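Local coordinates for hypothetical protein yfcE (PDB 1SU1) that belongs to the calcineurin-like phosphoesterase superfamily and binds two zinc ions per chain at neighbouring metal sites, at residues Ala53-Ile58 and Lys90-Arg95. Numbering follows the deposited sequence.
Sequences AQWLVI and KVIAVR
I92 lies over one face of the W55 indole, its CD1 making a CH-pi contact 4.0 Å from the centroid of the six-membered ring, 24° off the normal, while at the ring edge W55 CE3 meets K90 O at 3.4 Å. The pair sits in a parallel beta-alpha-beta unit, in which helix 77-85 links strand 55-58 to strand 91-93, one of the two outermost strands, within this chain, of a mixed sheet. I92 CG1 lies beside the backbone N (chi1 -62°) and CD1 is bent in the same sense, which brings both carbons against the indole; Q117 of a second subunit also packs on I92. K90 O does double duty, accepting a straight hydrogen bond from L56 N (176° at the hydrogen). I92 then bonds through both backbone polar groups: its N donates to L56 O and its O accepts from I58 N, each at 3.0 Å, the latter more bent. On the face bearing L56, I58, V91 and A93, I58 CD1 crosses to V91 CG1 at 3.9 Å. V94, its side chain about 10 Å from a zinc ion, ends the series: its N donates to I58 O at 3.1 Å, and A93 CA adds a CA-H...O contact to that same oxygen.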
loop_
_atom_site.group_PDB
_atom_site.type_symbol
_atom_site.label_atom_id
_atom_site.label_comp_id
_atom_site.label_asym_id
_atom_site.label_seq_id
_atom_site.Cartn_x
_atom_site.Cartn_y
_atom_site.Cartn_z
ATOM N N ALA A 53 28.731 15.987 -5.724
ATOM C CA ALA A 53 27.504 15.962 -4.917
ATOM C C ALA A 53 27.526 14.822 -3.902
ATOM O O ALA A 53 28.042 13.737 -4.179
ATOM C CB ALA A 53 26.277 15.822 -5.821
ATOM N N GLN A 54 26.957 15.071 -2.728
ATOM C CA GLN A 54 26.915 14.060 -1.671
ATOM C C GLN A 54 26.015 12.885 -2.083
ATOM O O GLN A 54 26.368 11.719 -1.877
ATOM C CB GLN A 54 26.407 14.689 -0.363
ATOM C CG GLN A 54 26.787 13.914 0.901
ATOM C CD GLN A 54 26.298 14.589 2.186
ATOM O OE1 GLN A 54 26.646 14.168 3.295
ATOM N NE2 GLN A 54 25.484 15.638 2.038
ATOM N N TRP A 55 24.864 13.190 -2.683
ATOM C CA TRP A 55 23.922 12.145 -3.109
ATOM C C TRP A 55 23.321 12.372 -4.490
ATOM O O TRP A 55 23.238 13.501 -4.961
ATOM C CB TRP A 55 22.734 12.039 -2.130
ATOM C CG TRP A 55 23.088 11.809 -0.703
ATOM C CD1 TRP A 55 23.300 12.756 0.257
ATOM C CD2 TRP A 55 23.300 10.547 -0.075
ATOM N NE1 TRP A 55 23.630 12.157 1.453
ATOM C CE2 TRP A 55 23.634 10.796 1.276
ATOM C CE3 TRP A 55 23.224 9.222 -0.519
ATOM C CZ2 TRP A 55 23.915 9.771 2.185
ATOM C CZ3 TRP A 55 23.501 8.195 0.386
ATOM C CH2 TRP A 55 23.838 8.481 1.726
ATOM N N LEU A 56 22.894 11.286 -5.129
ATOM C CA LEU A 56 22.203 11.384 -6.412
ATOM C C LEU A 56 20.738 11.118 -6.053
ATOM O O LEU A 56 20.388 10.010 -5.627
ATOM C CB LEU A 56 22.671 10.315 -7.403
ATOM C CG LEU A 56 21.792 10.241 -8.668
ATOM C CD1 LEU A 56 21.798 11.581 -9.401
ATOM C CD2 LEU A 56 22.289 9.142 -9.586
ATOM N N VAL A 57 19.894 12.128 -6.216
ATOM C CA VAL A 57 18.485 11.998 -5.887
ATOM C C VAL A 57 17.595 11.698 -7.093
ATOM O O VAL A 57 17.346 12.571 -7.938
ATOM C CB VAL A 57 17.982 13.278 -5.181
ATOM C CG1 VAL A 57 16.523 13.122 -4.778
ATOM C CG2 VAL A 57 18.852 13.569 -3.963
ATOM N N ILE A 58 17.101 10.463 -7.146
ATOM C CA ILE A 58 16.229 10.006 -8.224
ATOM C C ILE A 58 14.754 10.155 -7.828
ATOM O O ILE A 58 14.286 9.507 -6.886
ATOM C CB ILE A 58 16.574 8.539 -8.572
ATOM C CG1 ILE A 58 18.027 8.482 -9.078
ATOM C CG2 ILE A 58 15.604 7.984 -9.610
ATOM C CD1 ILE A 58 18.492 7.117 -9.546
ATOM N N LYS A 90 25.041 5.504 -3.121
ATOM C CA LYS A 90 24.918 6.957 -3.068
ATOM C C LYS A 90 23.602 7.486 -3.616
ATOM O O LYS A 90 23.456 8.689 -3.847
ATOM C CB LYS A 90 26.092 7.616 -3.797
ATOM C CG LYS A 90 27.411 7.469 -3.048
ATOM C CD LYS A 90 28.540 8.187 -3.741
ATOM C CE LYS A 90 29.782 8.200 -2.869
ATOM N NZ LYS A 90 30.949 8.816 -3.566
ATOM N N VAL A 91 22.643 6.591 -3.818
ATOM C CA VAL A 91 21.343 6.995 -4.334
ATOM C C VAL A 91 20.274 7.129 -3.245
ATOM O O VAL A 91 20.214 6.325 -2.311
ATOM C CB VAL A 91 20.814 5.987 -5.380
ATOM C CG1 VAL A 91 19.421 6.407 -5.854
ATOM C CG2 VAL A 91 21.768 5.913 -6.570
ATOM N N ILE A 92 19.453 8.166 -3.390
ATOM C CA ILE A 92 18.323 8.466 -2.517
ATOM C C ILE A 92 17.172 8.600 -3.524
ATOM O O ILE A 92 17.163 9.534 -4.325
ATOM C CB ILE A 92 18.476 9.829 -1.789
ATOM C CG1 ILE A 92 19.707 9.830 -0.878
ATOM C CG2 ILE A 92 17.210 10.128 -0.985
ATOM C CD1 ILE A 92 19.664 8.817 0.242
ATOM N N ALA A 93 16.211 7.682 -3.499
ATOM C CA ALA A 93 15.102 7.737 -4.452
ATOM C C ALA A 93 13.698 7.710 -3.829
ATOM O O ALA A 93 13.532 7.388 -2.658
ATOM C CB ALA A 93 15.242 6.575 -5.443
ATOM N N VAL A 94 12.697 8.069 -4.630
ATOM C CA VAL A 94 11.296 8.040 -4.213
ATOM C C VAL A 94 10.495 7.394 -5.343
ATOM O O VAL A 94 10.820 7.559 -6.526
ATOM C CB VAL A 94 10.718 9.450 -3.902
ATOM C CG1 VAL A 94 11.326 9.986 -2.615
ATOM C CG2 VAL A 94 10.982 10.410 -5.064
ATOM N N ARG A 95 9.446 6.666 -4.962
ATOM C CA ARG A 95 8.592 5.925 -5.886
ATOM C C ARG A 95 7.780 6.730 -6.894
ATOM O O ARG A 95 7.082 7.680 -6.528
ATOM C CB ARG A 95 7.636 5.023 -5.078
ATOM C CG ARG A 95 6.983 3.916 -5.890
ATOM C CD ARG A 95 6.024 3.076 -5.047
ATOM N NE ARG A 95 4.749 3.749 -4.788
ATOM C CZ ARG A 95 4.357 4.185 -3.591
ATOM N NH1 ARG A 95 5.142 4.030 -2.534
ATOM N NH2 ARG A 95 3.171 4.765 -3.451
#